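Local coordinates for hypothetical methylmalonyl-CoA decarboxylase alpha subunit (Sulfolobus tokodaii, PDB 1X0U), which is of unproven function but probably is a carboxyl transferase subunit with a crotonase-like fold, and belongs to an assembly of six protein chains, at residues Pro128-Asp134 / Pro165-Ala171; Tyr119-Leu123 / Met156-Ala160. One frame throughout, in Å; residues are numbered along the deposited sequence.

Alternating strands and helices build a sheet and the layer that covers it with the same piece of chain, and these two contacts illustrate the principle. Interaction 1 pairs neighbouring parallel strands; interaction 2 pairs the helices that precede each of them, so the segments alternate along the chain: 119-123, 128-134, 156-160, 165-171. The centres of the two contacts lie about 13 Å apart. They meet where the sheet face bearing V129 and Q166 receives the helices: V129 CG1 comes within 3.3 Å of Y119 CE2, and the Q166 side chain reaches Y119, N157 and A160. Both are buried structural contacts within the carboxyl transferase domain, the first held by backbone hydrogen bonds and the second by side-chain packing.

Interaction 1 of 2, residues Pro128-Asp134 / Pro165-Ala171; sequences PVVGIND and PQITIMA
Six backbone hydrogen bonds join 128-134 to 165-171 as parallel strands, their axes 4.5 Å apart at closest approach and 14° from parallel. The donors alternate: V129 N to P165 O (3.2 Å), I167 N to V129 O (3.1 Å), G131 N to I167 O (2.9 Å), I169 N to G131 O (2.8 Å), N133 N to I169 O (2.7 Å) and A171 N to N133 O (2.8 Å). Register runs from P128 opposite P165 to D134 opposite A171, with extended backbone through both strands. CA-H...O contacts supplement the pairing, the shortest from V130 CA to I167 O at 3.0 Å. V130, I132, I167 and I169 share one face; both I167 and I169 are mt rotamers, and I132 CG2 lies 4.2 Å from I169 CB. On the other face, V129 CG1 meets Q166 CG at 3.6 Å, and M170, a tpp rotamer, curls its end back so that CE lies 3.6 Å from N133 CB. Beyond the strand, D134 forms salt bridges with K39 and R45. Helix 144-160 connects the strands in a beta-alpha-beta crossover. Strands 91-98 and 187-191 flank the pair, while helix 239-252 covers the isoleucine-bearing face and P182 of helix 180-184 touches N133, T168 and M170.

Interaction 2 of 2, residues Tyr119-Leu123 / Met156-Ala160; sequences YELAL and MNVMA
M156 reaches from its helix between Y119 and L123, overlapping the first through CB (3.7 Å from Y119 CB) and the second through its terminal methyl (CE to L123 CD2, 4.2 Å). This is the side-by-side packing of helices in an alpha/beta, crotonase-like fold: helices 109-125 and 144-160 precede the adjacent parallel strands 129-133 and 166-170, respectively. The segments 119-123 and 156-160 run nearly parallel, 11° apart, with a closest axis approach of 10.4 Å. Such spacing puts side chains, rather than backbones, at the centre of the interface. Both segments have helical backbone, including the i to i+4 bonds from L123 N to Y119 O (2.9 Å) and from A160 N to M156 O (3.0 Å). Y119 stands opposite M156, and L123 one turn later opposite A160; their CA separations are 6.3 and 6.6 Å. All three chi angles of M156 are m, a folded course that places CE 3.7 Å from both E120 N and E120 CG. The CA-to-CB bond of Y119 points toward 156-160, and its side chain, with chi1 near -92°, also touches Y96 of strand 91-98. N157 OD1 hydrogen-bonds S181 OG. A neighbouring subunit packs against the pair: its A395 and Y513 touch M159 and L123, respectively. L123, a tp rotamer, closes the later turn by placing CD1 3.8 Å from A160 CB, while its CD2 lies 4.3 Å from M159 CB.

Interaction 1 of 2, residues Pro128-Asp134 / Pro165-Ala171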
loop_
_atom_site.group_PDB
_atom_site.type_symbol
_atom_site.label_atom_id
_atom_site.label_comp_id
_atom_site.label_asym_id
_atom_site.label_seq_id
_atom_site.Cartn_x
_atom_site.Cartn_y
_atom_site.Cartn_z
ATOM N N PRO A 128 8.750 -20.023 14.327
ATOM C CA PRO A 128 9.298 -21.157 13.575
ATOM C C PRO A 128 8.513 -22.437 13.869
ATOM O O PRO A 128 7.759 -22.508 14.840
ATOM C CB PRO A 128 10.733 -21.269 14.095
ATOM C CG PRO A 128 11.052 -19.868 14.610
ATOM C CD PRO A 128 9.752 -19.456 15.250
ATOM N N VAL A 129 8.704 -23.447 13.026
ATOM C CA VAL A 129 8.054 -24.732 13.206
ATOM C C VAL A 129 9.030 -25.869 12.933
ATOM O O VAL A 129 9.647 -25.929 11.869
ATOM C CB VAL A 129 6.855 -24.925 12.254
ATOM C CG1 VAL A 129 7.263 -24.582 10.838
ATOM C CG2 VAL A 129 6.381 -26.375 12.307
ATOM N N VAL A 130 9.196 -26.763 13.897
ATOM C CA VAL A 130 10.069 -27.887 13.647
ATOM C C VAL A 130 9.204 -29.131 13.711
ATOM O O VAL A 130 8.454 -29.347 14.671
ATOM C CB VAL A 130 11.267 -27.983 14.657
ATOM C CG1 VAL A 130 11.371 -26.727 15.499
ATOM C CG2 VAL A 130 11.144 -29.232 15.500
ATOM N N GLY A 131 9.282 -29.922 12.649
ATOM C CA GLY A 131 8.509 -31.143 12.587
ATOM C C GLY A 131 9.381 -32.353 12.842
ATOM O O GLY A 131 10.249 -32.680 12.034
ATOM N N ILE A 132 9.158 -33.011 13.975
ATOM C CA ILE A 132 9.914 -34.203 14.325
ATOM C C ILE A 132 9.159 -35.394 13.728
ATOM O O ILE A 132 8.226 -35.948 14.331
ATOM C CB ILE A 132 10.033 -34.342 15.855
ATOM C CG1 ILE A 132 10.449 -32.997 16.466
ATOM C CG2 ILE A 132 11.084 -35.394 16.200
ATOM C CD1 ILE A 132 10.541 -33.008 17.977
ATOM N N ASN A 133 9.569 -35.774 12.521
ATOM C CA ASN A 133 8.943 -36.866 11.783
ATOM C C ASN A 133 9.298 -38.275 12.253
ATOM O O ASN A 133 10.430 -38.544 12.636
ATOM C CB ASN A 133 9.277 -36.720 10.298
ATOM C CG ASN A 133 8.494 -35.600 9.633
ATOM O OD1 ASN A 133 8.517 -34.444 10.084
ATOM N ND2 ASN A 133 7.791 -35.938 8.555
ATOM N N ASP A 134 8.310 -39.164 12.208
ATOM C CA ASP A 134 8.464 -40.566 12.599
ATOM C C ASP A 134 7.176 -41.238 12.139
ATOM O O ASP A 134 6.362 -41.697 12.947
ATOM C CB ASP A 134 8.615 -40.704 14.116
ATOM C CG ASP A 134 9.265 -42.017 14.521
ATOM O OD1 ASP A 134 9.379 -42.917 13.650
ATOM O OD2 ASP A 134 9.658 -42.151 15.707
ATOM N N PRO A 165 10.835 -19.856 9.531
ATOM C CA PRO A 165 11.793 -20.953 9.360
ATOM C C PRO A 165 11.102 -22.296 9.570
ATOM O O PRO A 165 10.351 -22.463 10.526
ATOM C CB PRO A 165 12.835 -20.686 10.450
ATOM C CG PRO A 165 12.710 -19.216 10.709
ATOM C CD PRO A 165 11.223 -18.995 10.659
ATOM N N GLN A 166 11.370 -23.246 8.683
ATOM C CA GLN A 166 10.785 -24.577 8.777
ATOM C C GLN A 166 11.866 -25.645 8.788
ATOM O O GLN A 166 12.526 -25.886 7.768
ATOM C CB GLN A 166 9.860 -24.830 7.592
ATOM C CG GLN A 166 8.631 -23.949 7.546
ATOM C CD GLN A 166 7.836 -24.187 6.288
ATOM O OE1 GLN A 166 8.163 -23.658 5.213
ATOM N NE2 GLN A 166 6.803 -25.016 6.395
ATOM N N ILE A 167 12.030 -26.290 9.940
ATOM C CA ILE A 167 13.035 -27.340 10.114
ATOM C C ILE A 167 12.375 -28.698 10.382
ATOM O O ILE A 167 11.454 -28.801 11.177
ATOM C CB ILE A 167 13.962 -27.008 11.299
ATOM C CG1 ILE A 167 14.643 -25.662 11.061
ATOM C CG2 ILE A 167 14.997 -28.090 11.464
ATOM C CD1 ILE A 167 15.362 -25.104 12.285
ATOM N N THR A 168 12.847 -29.741 9.712
ATOM C CA THR A 168 12.279 -31.063 9.933
ATOM C C THR A 168 13.342 -32.007 10.478
ATOM O O THR A 168 14.469 -32.023 9.990
ATOM C CB THR A 168 11.758 -31.711 8.634
ATOM O OG1 THR A 168 12.867 -32.170 7.857
ATOM C CG2 THR A 168 10.954 -30.736 7.817
ATOM N N ILE A 169 12.995 -32.771 11.506
ATOM C CA ILE A 169 13.922 -33.767 12.032
ATOM C C ILE A 169 13.323 -35.055 11.513
ATOM O O ILE A 169 12.210 -35.427 11.900
ATOM C CB ILE A 169 13.947 -33.827 13.577
ATOM C CG1 ILE A 169 14.499 -32.522 14.151
ATOM C CG2 ILE A 169 14.817 -34.997 14.044
ATOM C CD1 ILE A 169 14.562 -32.536 15.660
ATOM N N MET A 170 14.022 -35.700 10.590
ATOM C CA MET A 170 13.549 -36.962 10.050
ATOM C C MET A 170 14.044 -38.037 11.016
ATOM O O MET A 170 15.208 -38.433 10.969
ATOM C CB MET A 170 14.119 -37.196 8.645
ATOM C CG MET A 170 13.764 -38.559 8.045
ATOM S SD MET A 170 12.010 -38.930 8.224
ATOM C CE MET A 170 11.315 -37.418 7.413
ATOM N N ALA A 171 13.170 -38.480 11.913
ATOM C CA ALA A 171 13.552 -39.496 12.892
ATOM C C ALA A 171 12.689 -40.749 12.759
ATOM O O ALA A 171 12.293 -41.353 13.761
ATOM C CB ALA A 171 13.447 -38.916 14.313
#

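Interaction 2 of 2, residues Tyr119-Leu123 / Met156-Ala160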
loop_
_atom_site.group_PDB
_atom_site.type_symbol
_atom_site.label_atom_id
_atom_site.label_comp_id
_atom_site.label_asym_id
_atom_site.label_seq_id
_atom_site.Cartn_x
_atom_site.Cartn_y
_atom_site.Cartn_z
ATOM N N TYR A 119 0.736 -25.193 12.032
ATOM C CA TYR A 119 1.298 -24.304 11.024
ATOM C C TYR A 119 0.495 -23.017 10.883
ATOM O O TYR A 119 1.071 -21.958 10.636
ATOM C CB TYR A 119 1.362 -24.986 9.660
ATOM C CG TYR A 119 2.661 -25.696 9.381
ATOM C CD1 TYR A 119 2.769 -27.073 9.540
ATOM C CD2 TYR A 119 3.786 -24.991 8.943
ATOM C CE1 TYR A 119 3.962 -27.739 9.267
ATOM C CE2 TYR A 119 4.987 -25.647 8.667
ATOM C CZ TYR A 119 5.066 -27.024 8.829
ATOM O OH TYR A 119 6.231 -27.699 8.541
ATOM N N GLU A 120 -0.830 -23.102 11.027
ATOM C CA GLU A 120 -1.670 -21.906 10.902
ATOM C C GLU A 120 -1.391 -20.964 12.061
ATOM O O GLU A 120 -1.397 -19.755 11.902
ATOM C CB GLU A 120 -3.166 -22.257 10.909
ATOM C CG GLU A 120 -3.679 -23.091 9.733
ATOM C CD GLU A 120 -5.191 -23.324 9.820
ATOM O OE1 GLU A 120 -5.718 -23.398 10.952
ATOM O OE2 GLU A 120 -5.850 -23.441 8.767
ATOM N N LEU A 121 -1.176 -21.522 13.242
ATOM C CA LEU A 121 -0.898 -20.688 14.397
ATOM C C LEU A 121 0.497 -20.070 14.281
ATOM O O LEU A 121 0.678 -18.873 14.509
ATOM C CB LEU A 121 -1.012 -21.505 15.682
ATOM C CG LEU A 121 -2.435 -21.812 16.156
ATOM C CD1 LEU A 121 -2.415 -22.782 17.328
ATOM C CD2 LEU A 121 -3.115 -20.505 16.553
ATOM N N ALA A 122 1.474 -20.887 13.911
ATOM C CA ALA A 122 2.840 -20.403 13.783
ATOM C C ALA A 122 2.912 -19.316 12.717
ATOM O O ALA A 122 3.715 -18.393 12.811
ATOM C CB ALA A 122 3.784 -21.563 13.433
ATOM N N LEU A 123 2.065 -19.430 11.704
ATOM C CA LEU A 123 2.040 -18.443 10.639
ATOM C C LEU A 123 1.375 -17.150 11.124
ATOM O O LEU A 123 1.787 -16.048 10.744
ATOM C CB LEU A 123 1.299 -18.999 9.427
ATOM C CG LEU A 123 1.670 -18.365 8.088
ATOM C CD1 LEU A 123 3.187 -18.482 7.859
ATOM C CD2 LEU A 123 0.903 -19.066 6.968
ATOM N N MET A 156 0.387 -25.660 3.681
ATOM C CA MET A 156 0.918 -24.818 4.736
ATOM C C MET A 156 2.437 -24.622 4.595
ATOM O O MET A 156 2.965 -23.562 4.925
ATOM C CB MET A 156 0.569 -25.414 6.101
ATOM C CG MET A 156 -0.937 -25.439 6.397
ATOM S SD MET A 156 -1.749 -23.821 6.192
ATOM C CE MET A 156 -0.835 -22.843 7.369
ATOM N N ASN A 157 3.136 -25.630 4.090
ATOM C CA ASN A 157 4.580 -25.520 3.915
ATOM C C ASN A 157 4.920 -24.439 2.880
ATOM O O ASN A 157 5.847 -23.661 3.068
ATOM C CB ASN A 157 5.158 -26.865 3.480
ATOM C CG ASN A 157 5.083 -27.908 4.573
ATOM O OD1 ASN A 157 4.697 -29.057 4.326
ATOM N ND2 ASN A 157 5.461 -27.521 5.788
ATOM N N VAL A 158 4.157 -24.403 1.796
ATOM C CA VAL A 158 4.364 -23.428 0.735
ATOM C C VAL A 158 3.996 -22.011 1.179
ATOM O O VAL A 158 4.745 -21.068 0.936
ATOM C CB VAL A 158 3.550 -23.812 -0.520
ATOM C CG1 VAL A 158 3.608 -22.708 -1.560
ATOM C CG2 VAL A 158 4.096 -25.106 -1.097
ATOM N N MET A 159 2.851 -21.860 1.838
ATOM C CA MET A 159 2.431 -20.539 2.306
ATOM C C MET A 159 3.426 -19.978 3.315
ATOM O O MET A 159 3.636 -18.770 3.386
ATOM C CB MET A 159 1.061 -20.607 2.986
ATOM C CG MET A 159 -0.085 -21.060 2.098
ATOM S SD MET A 159 -0.378 -19.994 0.672
ATOM C CE MET A 159 0.310 -21.001 -0.658
ATOM N N ALA A 160 4.022 -20.867 4.106
ATOM C CA ALA A 160 4.965 -20.461 5.136
ATOM C C ALA A 160 6.379 -20.312 4.598
ATOM O O ALA A 160 7.249 -19.734 5.258
ATOM C CB ALA A 160 4.953 -21.483 6.285
#